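Local coordinates for protein MtVAO615 (Myceliophthora thermophila, PDB 6F72) that carries one bicovalently bound FAD per subunit and is probably an oxidoreductase whose reduced flavin reacts rapidly with molecular oxygen, though no substrate has been identified, at residues Val98-Asn102 / Tyr409-Thr413; Phe412-Arg416 / Asn518-His522; Val442-Ser446 / Pro478-Trp482. Residue numbers count along the deposited sequence, not the author numbering.

Interaction 1 of 3, residues Val98-Asn102 / Tyr409-Thr413; sequences VLSQN and YFPFT. With NAG (2-acetamido-2-deoxy-beta-D-glucopyranose), chain C.
Leu-99 (phi/psi -79/-19) opens the contact: its CB lies over one face of the Tyr-409 ring (chi1 t), a CH-pi contact 4.0 Å from the centroid, 29° off the normal. Ser-100 (-78/115) brings its CA to 3.5 Å from Tyr-409 CE1 and is the N-cap of helix 101-104; its t rotamer sets OG 3.3 Å from Asn-102 N, a weak capping bond. Across the two segments the nearest CA atoms are those of Ser-100 and Pro-411, 5.4 Å apart; the runs 99-102 and 409-412 point in nearly the same direction, 30° apart. Gln-101, chi1 m and chi2 p, donates from NE2 to Tyr-409 O (3.1 Å) and to Asp-85; its OE1, buried with no hydrogen-bond partner in the model, sits 3.3 Å from Pro-411 CG. Asn-102 packs CB on Pro-411 CB at 4.0 Å, and its O lies 3.2 Å from NAG C8. Two waters reach Pro-411 O at 2.7 Å; one is also 2.7 Å from Ser-100 OG, the other 2.8 Å from Asn-102 ND2, which also binds Asp-495. The contact borders the flavin pocket: Tyr-409 touches FAD, and its OH is hydrogen-bonded to His-157 O. Phe-412 packs on helix 488-508 and pairs through its backbone with strand 472-480.

Interaction 2 of 3, residues Phe412-Arg416 / Asn518-His522; sequences FTNSR and NEANH. With FAD (flavin-adenine dinucleotide), chain E.
Thr-413 lays its CG2 against Glu-519 CB at 3.6 Å, where the start of strand 412-419 meets the irregular loop 518-522. The closest backbone approach follows at Asn-414 and Ala-520, whose CA atoms are 4.2 Å apart. No direct backbone hydrogen bond joins the segments: Thr-413 O and Ala-520 O, 3.2 Å apart, are both acceptors, and Ser-415 N, 3.2 Å from Glu-519 O, is at a poor angle. Extended Ser-415 (phi/psi -155/154) turns its CB toward the loop, and its p rotamer delivers OG to Glu-519 O in a very short hydrogen bond of 2.5 Å.

Elsewhere water takes over. One molecule accepts weakly from Thr-413 N (3.1 Å) and lies 2.8 Å from Ala-520 O. Asn-414, chi1 m, starts away from the loop but bends its end back, so that OD1 receives a water at 2.6 Å that also accepts from Asn-521 N at 2.8 Å; a second water lies 2.8 Å from the same OD1 and 2.9 Å from Asn-521 ND2. Outside the segments, Asn-521 ND2 is hydrogen-bonded to Asp-495 OD1, and its OD1 accepts from Leu-523 N.

The loop belongs to the berberine-like region and lines the flavin site: Asn-518 OD1 accepts from FAD O4' at 2.9 Å, and Glu-519 OE2 lies 3.6 Å from FAD C10. Buried waters thus satisfy polar groups that do not meet directly, so the join is mainly polar and water-bridged.

Interaction 3 of 3, residues Val442-Ser446 / Pro478-Trp482; sequences VPAFS and PAGSW
Pro-478 enters with its carbonyl O at the edge of the Phe-445 ring, 4.2 Å from CD2. Ala-479, extended at -126/125 in strand 472-480, points its CB away from the facing loop, but its carbonyl O receives a CA-H...O contact from Phe-445 CA at 3.6 Å. Gly-480 is the centre of the contact, its CA 4.5 Å from that of Phe-445. With phi/psi of -86/127 it continues the strand beneath the aromatic ring, placing CA 3.6 Å from the ring centroid and 16° off the normal, a CH-pi contact over the face. An ideal CB here would come within 2.6 Å of Phe-445 CZ, so the absence of a side chain lets the ring lie so close. Gly-480 CA also approaches Ala-444 O at 3.2 Å in a second CA-H...O contact. Ser-481 makes the contact's conventional hydrogen bond, N donating to Ala-444 O at 3.2 Å.

The partner is a type I beta turn from Val-442 to Phe-445, closed by Phe-445 N to Val-442 O at 2.9 Å; Phe-445 takes an m rotamer that lays its ring over the strand. The turn lies between helix 426-439 and strand 448-452, and the same ring also meets Tyr-497 of helix 488-508. Beside one conventional hydrogen bond, the close approaches are thus largely a glycine-aromatic CH-pi contact and two CA-H...O contacts.

From the N terminus, interaction 1 closes the longest loop, bringing the start of helix 101-104 to residues 409-413 across some three hundred residues. Interaction 2 begins on that same run of chain, sharing Phe-412 and Thr-413, and closes a second loop at 518-522. Interaction 3 opens after interaction 1 has closed and lies wholly within the span of interaction 2. Strands 412-419 and 472-480, neighbours in the seven-stranded antiparallel sheet, join the three sites: Phe-412 O to Gly-480 N and Asn-414 N to Pro-478 O are probable hydrogen bonds. Together the contacts tie helix 101-104, the edge of this sheet, the 442-446 turn and the 518-522 loop together beside the flavin site.

Interaction 1 of 3, residues Val98-Asn102 / Tyr409-Thr413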
loop_
_atom_site.group_PDB
_atom_site.type_symbol
_atom_site.label_atom_id
_atom_site.label_comp_id
_atom_site.label_asym_id
_atom_site.label_seq_id
_atom_site.Cartn_x
_atom_site.Cartn_y
_atom_site.Cartn_z
ATOM N N VAL A 98 -11.030 -2.753 -8.654
ATOM C CA VAL A 98 -9.753 -2.771 -7.930
ATOM C C VAL A 98 -8.615 -3.038 -8.911
ATOM O O VAL A 98 -8.870 -3.481 -10.046
ATOM C CB VAL A 98 -9.752 -3.723 -6.707
ATOM C CG1 VAL A 98 -10.642 -3.166 -5.609
ATOM C CG2 VAL A 98 -10.166 -5.145 -7.074
ATOM N N LEU A 99 -7.378 -2.760 -8.505
ATOM C CA LEU A 99 -6.230 -2.953 -9.389
ATOM C C LEU A 99 -5.744 -4.415 -9.502
ATOM O O LEU A 99 -5.057 -4.779 -10.475
ATOM C CB LEU A 99 -5.072 -2.029 -8.991
ATOM C CG LEU A 99 -5.098 -0.501 -9.121
ATOM C CD1 LEU A 99 -3.724 0.009 -8.720
ATOM C CD2 LEU A 99 -5.397 -0.026 -10.525
ATOM N N SER A 100 -6.124 -5.256 -8.539
ATOM C CA SER A 100 -5.613 -6.630 -8.490
ATOM C C SER A 100 -6.284 -7.585 -9.473
ATOM O O SER A 100 -7.473 -7.918 -9.326
ATOM C CB SER A 100 -5.677 -7.196 -7.070
ATOM O OG SER A 100 -5.484 -8.596 -7.071
ATOM N N GLN A 101 -5.485 -8.068 -10.430
ATOM C CA GLN A 101 -5.937 -9.044 -11.426
ATOM C C GLN A 101 -6.409 -10.322 -10.738
ATOM O O GLN A 101 -7.306 -10.999 -11.235
ATOM C CB GLN A 101 -4.835 -9.386 -12.442
ATOM C CG GLN A 101 -4.121 -8.213 -13.113
ATOM C CD GLN A 101 -2.904 -7.727 -12.337
ATOM O OE1 GLN A 101 -2.826 -7.892 -11.123
ATOM N NE2 GLN A 101 -1.955 -7.110 -13.038
ATOM N N ASN A 102 -5.817 -10.636 -9.583
ATOM C CA ASN A 102 -6.209 -11.824 -8.836
ATOM C C ASN A 102 -7.604 -11.696 -8.226
ATOM O O ASN A 102 -8.351 -12.669 -8.189
ATOM C CB ASN A 102 -5.160 -12.179 -7.775
ATOM C CG ASN A 102 -5.435 -13.512 -7.085
ATOM O OD1 ASN A 102 -5.944 -14.458 -7.678
ATOM N ND2 ASN A 102 -5.057 -13.594 -5.817
ATOM N N TYR A 409 1.569 -3.474 -11.613
ATOM C CA TYR A 409 0.825 -4.090 -10.538
ATOM C C TYR A 409 1.057 -5.579 -10.534
ATOM O O TYR A 409 0.606 -6.298 -11.445
ATOM C CB TYR A 409 -0.672 -3.805 -10.607
ATOM C CG TYR A 409 -1.356 -4.132 -9.304
ATOM C CD1 TYR A 409 -1.718 -5.454 -8.985
ATOM C CD2 TYR A 409 -1.614 -3.117 -8.362
ATOM C CE1 TYR A 409 -2.324 -5.761 -7.781
ATOM C CE2 TYR A 409 -2.228 -3.410 -7.151
ATOM C CZ TYR A 409 -2.580 -4.719 -6.857
ATOM O OH TYR A 409 -3.177 -4.990 -5.653
ATOM N N PHE A 410 1.757 -6.038 -9.502
ATOM C CA PHE A 410 1.986 -7.459 -9.278
ATOM C C PHE A 410 1.081 -7.918 -8.130
ATOM O O PHE A 410 1.263 -7.483 -6.998
ATOM C CB PHE A 410 3.439 -7.716 -8.913
ATOM C CG PHE A 410 4.446 -7.158 -9.885
ATOM C CD1 PHE A 410 4.499 -7.602 -11.207
ATOM C CD2 PHE A 410 5.395 -6.221 -9.456
ATOM C CE1 PHE A 410 5.458 -7.106 -12.091
ATOM C CE2 PHE A 410 6.360 -5.725 -10.332
ATOM C CZ PHE A 410 6.389 -6.166 -11.654
ATOM N N PRO A 411 0.089 -8.779 -8.417
ATOM C CA PRO A 411 -0.951 -9.191 -7.453
ATOM C C PRO A 411 -0.533 -10.243 -6.416
ATOM O O PRO A 411 -1.355 -10.645 -5.568
ATOM C CB PRO A 411 -2.031 -9.782 -8.359
ATOM C CG PRO A 411 -1.271 -10.322 -9.521
ATOM C CD PRO A 411 -0.155 -9.351 -9.758
ATOM N N PHE A 412 0.710 -10.710 -6.516
ATOM C CA PHE A 412 1.276 -11.671 -5.571
ATOM C C PHE A 412 2.477 -11.035 -4.855
ATOM O O PHE A 412 3.608 -11.541 -4.933
ATOM C CB PHE A 412 1.650 -12.995 -6.268
ATOM C CG PHE A 412 0.584 -13.521 -7.198
ATOM C CD1 PHE A 412 -0.607 -14.069 -6.700
ATOM C CD2 PHE A 412 0.759 -13.457 -8.581
ATOM C CE1 PHE A 412 -1.590 -14.543 -7.565
ATOM C CE2 PHE A 412 -0.221 -13.928 -9.447
ATOM C CZ PHE A 412 -1.390 -14.482 -8.939
ATOM N N THR A 413 2.206 -9.926 -4.161
ATOM C CA THR A 413 3.227 -9.158 -3.465
ATOM C C THR A 413 3.375 -9.718 -2.055
ATOM O O THR A 413 2.390 -9.911 -1.338
ATOM C CB THR A 413 2.903 -7.634 -3.448
ATOM O OG1 THR A 413 3.010 -7.097 -4.775
ATOM C CG2 THR A 413 3.857 -6.856 -2.545
HETATM C C1 NAG C . -11.930 -17.013 -8.027
HETATM C C2 NAG C . -11.558 -16.857 -6.535
HETATM C C3 NAG C . -11.618 -18.201 -5.814
HETATM C C4 NAG C . -12.951 -18.936 -6.028
HETATM C C5 NAG C . -13.345 -18.924 -7.510
HETATM C C6 NAG C . -14.779 -19.395 -7.724
HETATM C C7 NAG C . -10.046 -15.033 -5.808
HETATM C C8 NAG C . -8.613 -14.623 -5.682
HETATM N N2 NAG C . -10.243 -16.255 -6.326
HETATM O O3 NAG C . -11.397 -17.985 -4.414
HETATM O O4 NAG C . -12.826 -20.315 -5.652
HETATM O O5 NAG C . -13.218 -17.626 -8.105
HETATM O O6 NAG C . -14.866 -19.868 -9.072
HETATM O O7 NAG C . -10.941 -14.284 -5.444
HETATM O O HOH W 1 -3.488 -8.994 -5.280
HETATM O O HOH W 2 -2.993 -12.419 -4.305
#

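Interaction 2 of 3, residues Phe412-Arg416 / Asn518-His522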
loop_
_atom_site.group_PDB
_atom_site.type_symbol
_atom_site.label_atom_id
_atom_site.label_comp_id
_atom_site.label_asym_id
_atom_site.label_seq_id
_atom_site.Cartn_x
_atom_site.Cartn_y
_atom_site.Cartn_z
ATOM N N PHE A 412 0.710 -10.710 -6.516
ATOM C CA PHE A 412 1.276 -11.671 -5.571
ATOM C C PHE A 412 2.477 -11.035 -4.855
ATOM O O PHE A 412 3.608 -11.541 -4.933
ATOM C CB PHE A 412 1.650 -12.995 -6.268
ATOM C CG PHE A 412 0.584 -13.521 -7.198
ATOM C CD1 PHE A 412 -0.607 -14.069 -6.700
ATOM C CD2 PHE A 412 0.759 -13.457 -8.581
ATOM C CE1 PHE A 412 -1.590 -14.543 -7.565
ATOM C CE2 PHE A 412 -0.221 -13.928 -9.447
ATOM C CZ PHE A 412 -1.390 -14.482 -8.939
ATOM N N THR A 413 2.206 -9.926 -4.161
ATOM C CA THR A 413 3.227 -9.158 -3.465
ATOM C C THR A 413 3.375 -9.718 -2.055
ATOM O O THR A 413 2.390 -9.911 -1.338
ATOM C CB THR A 413 2.903 -7.634 -3.448
ATOM O OG1 THR A 413 3.010 -7.097 -4.775
ATOM C CG2 THR A 413 3.857 -6.856 -2.545
ATOM N N ASN A 414 4.613 -10.029 -1.693
ATOM C CA ASN A 414 4.951 -10.435 -0.320
ATOM C C ASN A 414 5.985 -9.471 0.218
ATOM O O ASN A 414 6.500 -8.645 -0.539
ATOM C CB ASN A 414 5.464 -11.872 -0.330
ATOM C CG ASN A 414 4.544 -12.794 -1.104
ATOM O OD1 ASN A 414 3.502 -13.225 -0.607
ATOM N ND2 ASN A 414 4.914 -13.080 -2.349
ATOM N N SER A 415 6.285 -9.558 1.518
ATOM C CA SER A 415 7.248 -8.655 2.122
ATOM C C SER A 415 7.911 -9.206 3.366
ATOM O O SER A 415 7.358 -10.034 4.114
ATOM C CB SER A 415 6.599 -7.299 2.479
ATOM O OG SER A 415 5.555 -7.490 3.420
ATOM N N ARG A 416 9.105 -8.703 3.599
ATOM C CA ARG A 416 9.716 -8.864 4.888
ATOM C C ARG A 416 10.341 -7.539 5.276
ATOM O O ARG A 416 10.998 -6.893 4.448
ATOM C CB ARG A 416 10.737 -10.013 4.844
ATOM C CG ARG A 416 11.097 -10.573 6.211
ATOM C CD ARG A 416 9.975 -11.385 6.846
ATOM N NE ARG A 416 10.448 -11.914 8.111
ATOM C CZ ARG A 416 9.692 -12.356 9.112
ATOM N NH1 ARG A 416 8.366 -12.333 9.036
ATOM N NH2 ARG A 416 10.295 -12.815 10.216
ATOM N N ASN A 518 0.646 -4.164 4.573
ATOM C CA ASN A 518 0.234 -3.569 3.299
ATOM C C ASN A 518 0.691 -4.375 2.092
ATOM O O ASN A 518 0.069 -4.305 1.041
ATOM C CB ASN A 518 0.720 -2.120 3.170
ATOM C CG ASN A 518 -0.296 -1.095 3.706
ATOM O OD1 ASN A 518 -1.513 -1.286 3.612
ATOM N ND2 ASN A 518 0.211 -0.001 4.259
ATOM N N GLU A 519 1.772 -5.145 2.243
ATOM C CA GLU A 519 2.357 -5.881 1.120
ATOM C C GLU A 519 2.535 -7.338 1.509
ATOM O O GLU A 519 3.621 -7.768 1.882
ATOM C CB GLU A 519 3.677 -5.227 0.686
ATOM C CG GLU A 519 3.526 -3.747 0.338
ATOM C CD GLU A 519 4.782 -3.137 -0.249
ATOM O OE1 GLU A 519 5.891 -3.382 0.273
ATOM O OE2 GLU A 519 4.652 -2.397 -1.247
ATOM N N ALA A 520 1.427 -8.067 1.492
ATOM C CA ALA A 520 1.402 -9.493 1.808
ATOM C C ALA A 520 0.361 -10.202 0.940
ATOM O O ALA A 520 -0.395 -9.550 0.214
ATOM C CB ALA A 520 1.079 -9.699 3.269
ATOM N N ASN A 521 0.345 -11.535 1.018
ATOM C CA ASN A 521 -0.668 -12.342 0.386
ATOM C C ASN A 521 -1.847 -12.547 1.330
ATOM O O ASN A 521 -1.647 -12.798 2.507
ATOM C CB ASN A 521 -0.066 -13.695 -0.008
ATOM C CG ASN A 521 -0.983 -14.490 -0.915
ATOM O OD1 ASN A 521 -1.945 -15.109 -0.458
ATOM N ND2 ASN A 521 -0.689 -14.477 -2.201
ATOM N N HIS A 522 -3.070 -12.459 0.796
ATOM C CA HIS A 522 -4.313 -12.678 1.564
ATOM C C HIS A 522 -4.511 -14.076 2.165
ATOM O O HIS A 522 -5.359 -14.252 3.050
ATOM C CB HIS A 522 -5.525 -12.369 0.691
ATOM C CG HIS A 522 -5.724 -13.348 -0.425
ATOM N ND1 HIS A 522 -6.945 -13.932 -0.694
ATOM C CD2 HIS A 522 -4.855 -13.846 -1.340
ATOM C CE1 HIS A 522 -6.822 -14.733 -1.740
ATOM N NE2 HIS A 522 -5.566 -14.695 -2.149
HETATM P PA FAD E . -7.182 0.855 -1.090
HETATM O O1A FAD E . -7.153 -0.544 -1.649
HETATM O O2A FAD E . -8.266 1.758 -1.610
HETATM O O5B FAD E . -7.272 0.753 0.511
HETATM C C5B FAD E . -6.490 -0.181 1.255
HETATM C C4B FAD E . -7.149 -0.526 2.586
HETATM O O4B FAD E . -7.369 0.670 3.337
HETATM C C3B FAD E . -8.503 -1.199 2.463
HETATM O O3B FAD E . -8.597 -2.140 3.541
HETATM C C2B FAD E . -9.512 -0.084 2.676
HETATM O O2B FAD E . -10.726 -0.566 3.258
HETATM C C1B FAD E . -8.767 0.846 3.619
HETATM N N9A FAD E . -9.080 2.284 3.446
HETATM C C8A FAD E . -8.604 3.081 2.465
HETATM N N7A FAD E . -9.050 4.353 2.622
HETATM C C5A FAD E . -9.815 4.376 3.725
HETATM C C6A FAD E . -10.590 5.403 4.456
HETATM N N6A FAD E . -10.623 6.672 3.992
HETATM N N1A FAD E . -11.261 5.026 5.568
HETATM C C2A FAD E . -11.238 3.757 6.031
HETATM N N3A FAD E . -10.542 2.769 5.416
HETATM C C4A FAD E . -9.826 3.013 4.279
HETATM N N1 FAD E . 3.290 0.898 0.251
HETATM C C2 FAD E . 4.400 1.428 0.825
HETATM O O2 FAD E . 4.496 1.429 2.075
HETATM N N3 FAD E . 5.402 1.951 0.085
HETATM C C4 FAD E . 5.397 1.983 -1.257
HETATM O O4 FAD E . 6.351 2.475 -1.901
HETATM C C4X FAD E . 4.213 1.432 -1.954
HETATM N N5 FAD E . 4.117 1.438 -3.301
HETATM C C5X FAD E . 3.027 0.924 -3.941
HETATM C C6 FAD E . 2.946 0.943 -5.350
HETATM C C7 FAD E . 1.803 0.409 -5.984
HETATM C C7M FAD E . 1.740 0.431 -7.501
HETATM C C8 FAD E . 0.673 -0.164 -5.165
HETATM C C8M FAD E . -0.638 -0.672 -5.746
HETATM C C9 FAD E . 0.774 -0.169 -3.777
HETATM C C9A FAD E . 1.901 0.347 -3.131
HETATM N N10 FAD E . 1.978 0.352 -1.718
HETATM C C10 FAD E . 3.134 0.873 -1.098
HETATM C "C1'" FAD E . 0.910 -0.254 -0.926
HETATM C "C2'" FAD E . -0.046 0.640 -0.195
HETATM O "O2'" FAD E . 0.641 1.178 0.932
HETATM C "C3'" FAD E . -1.184 -0.272 0.251
HETATM O "O3'" FAD E . -1.661 -1.079 -0.847
HETATM C "C4'" FAD E . -2.332 0.528 0.848
HETATM O "O4'" FAD E . -3.261 -0.364 1.466
HETATM C "C5'" FAD E . -3.002 1.422 -0.196
HETATM O "O5'" FAD E . -4.134 2.087 0.344
HETATM P P FAD E . -5.165 2.822 -0.644
HETATM O O1P FAD E . -4.387 3.676 -1.603
HETATM O O2P FAD E . -6.235 3.401 0.252
HETATM O O3P FAD E . -5.788 1.566 -1.447
HETATM O O HOH W 3 -0.351 -10.290 -2.509
HETATM O O HOH W 4 2.714 -12.837 1.837
HETATM O O HOH W 5 1.555 -12.742 -2.497
#

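Interaction 3 of 3, residues Val442-Ser446 / Pro478-Trp482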
loop_
_atom_site.group_PDB
_atom_site.type_symbol
_atom_site.label_atom_id
_atom_site.label_comp_id
_atom_site.label_asym_id
_atom_site.label_seq_id
_atom_site.Cartn_x
_atom_site.Cartn_y
_atom_site.Cartn_z
ATOM N N VAL A 442 13.219 -17.888 -8.964
ATOM C CA VAL A 442 11.780 -17.985 -9.197
ATOM C C VAL A 442 11.411 -16.861 -10.192
ATOM O O VAL A 442 11.270 -15.706 -9.785
ATOM C CB VAL A 442 10.976 -17.887 -7.863
ATOM C CG1 VAL A 442 9.527 -18.300 -8.071
ATOM C CG2 VAL A 442 11.595 -18.756 -6.773
ATOM N N PRO A 443 11.267 -17.192 -11.502
ATOM C CA PRO A 443 11.192 -16.146 -12.556
ATOM C C PRO A 443 9.984 -15.191 -12.485
ATOM O O PRO A 443 10.089 -14.026 -12.920
ATOM C CB PRO A 443 11.194 -16.959 -13.863
ATOM C CG PRO A 443 11.713 -18.300 -13.479
ATOM C CD PRO A 443 11.187 -18.537 -12.097
ATOM N N ALA A 444 8.862 -15.659 -11.937
ATOM C CA ALA A 444 7.706 -14.776 -11.709
ATOM C C ALA A 444 7.895 -13.746 -10.556
ATOM O O ALA A 444 7.162 -12.759 -10.466
ATOM C CB ALA A 444 6.453 -15.609 -11.489
ATOM N N PHE A 445 8.887 -13.978 -9.696
ATOM C CA PHE A 445 9.109 -13.158 -8.506
ATOM C C PHE A 445 10.457 -12.430 -8.509
ATOM O O PHE A 445 10.821 -11.771 -7.515
ATOM C CB PHE A 445 8.958 -14.019 -7.251
ATOM C CG PHE A 445 7.547 -14.488 -6.993
ATOM C CD1 PHE A 445 7.021 -15.597 -7.666
ATOM C CD2 PHE A 445 6.752 -13.841 -6.056
ATOM C CE1 PHE A 445 5.721 -16.031 -7.418
ATOM C CE2 PHE A 445 5.455 -14.281 -5.792
ATOM C CZ PHE A 445 4.937 -15.372 -6.478
ATOM N N SER A 446 11.169 -12.518 -9.635
ATOM C CA SER A 446 12.486 -11.899 -9.820
ATOM C C SER A 446 12.468 -10.995 -11.068
ATOM O O SER A 446 11.832 -11.364 -12.040
ATOM C CB SER A 446 13.555 -12.987 -9.940
ATOM O OG SER A 446 14.833 -12.458 -10.270
ATOM N N PRO A 478 9.321 -9.226 -2.624
ATOM C CA PRO A 478 9.181 -10.182 -3.742
ATOM C C PRO A 478 7.744 -10.231 -4.255
ATOM O O PRO A 478 6.824 -10.567 -3.500
ATOM C CB PRO A 478 9.599 -11.511 -3.114
ATOM C CG PRO A 478 10.607 -11.103 -2.105
ATOM C CD PRO A 478 10.011 -9.860 -1.486
ATOM N N ALA A 479 7.565 -9.864 -5.520
ATOM C CA ALA A 479 6.232 -9.704 -6.084
ATOM C C ALA A 479 6.069 -10.526 -7.360
ATOM O O ALA A 479 6.852 -10.391 -8.305
ATOM C CB ALA A 479 5.926 -8.231 -6.334
ATOM N N GLY A 480 5.042 -11.370 -7.351
ATOM C CA GLY A 480 4.686 -12.218 -8.484
ATOM C C GLY A 480 3.790 -11.491 -9.455
ATOM O O GLY A 480 2.742 -10.931 -9.073
ATOM N N SER A 481 4.215 -11.491 -10.715
ATOM C CA SER A 481 3.431 -10.918 -11.806
ATOM C C SER A 481 2.236 -11.793 -12.139
ATOM O O SER A 481 2.221 -12.988 -11.837
ATOM C CB SER A 481 4.312 -10.693 -13.033
ATOM O OG SER A 481 5.088 -11.845 -13.291
ATOM N N TRP A 482 1.216 -11.173 -12.719
ATOM C CA TRP A 482 0.085 -11.898 -13.293
ATOM C C TRP A 482 0.427 -12.272 -14.736
ATOM O O TRP A 482 1.237 -11.601 -15.387
ATOM C CB TRP A 482 -1.149 -11.019 -13.243
ATOM C CG TRP A 482 -2.406 -11.657 -13.673
ATOM C CD1 TRP A 482 -2.974 -11.581 -14.912
ATOM C CD2 TRP A 482 -3.286 -12.459 -12.872
ATOM N NE1 TRP A 482 -4.143 -12.281 -14.931
ATOM C CE2 TRP A 482 -4.370 -12.829 -13.699
ATOM C CE3 TRP A 482 -3.266 -12.901 -11.540
ATOM C CZ2 TRP A 482 -5.437 -13.619 -13.241
ATOM C CZ3 TRP A 482 -4.330 -13.689 -11.080
ATOM C CH2 TRP A 482 -5.403 -14.040 -11.937
#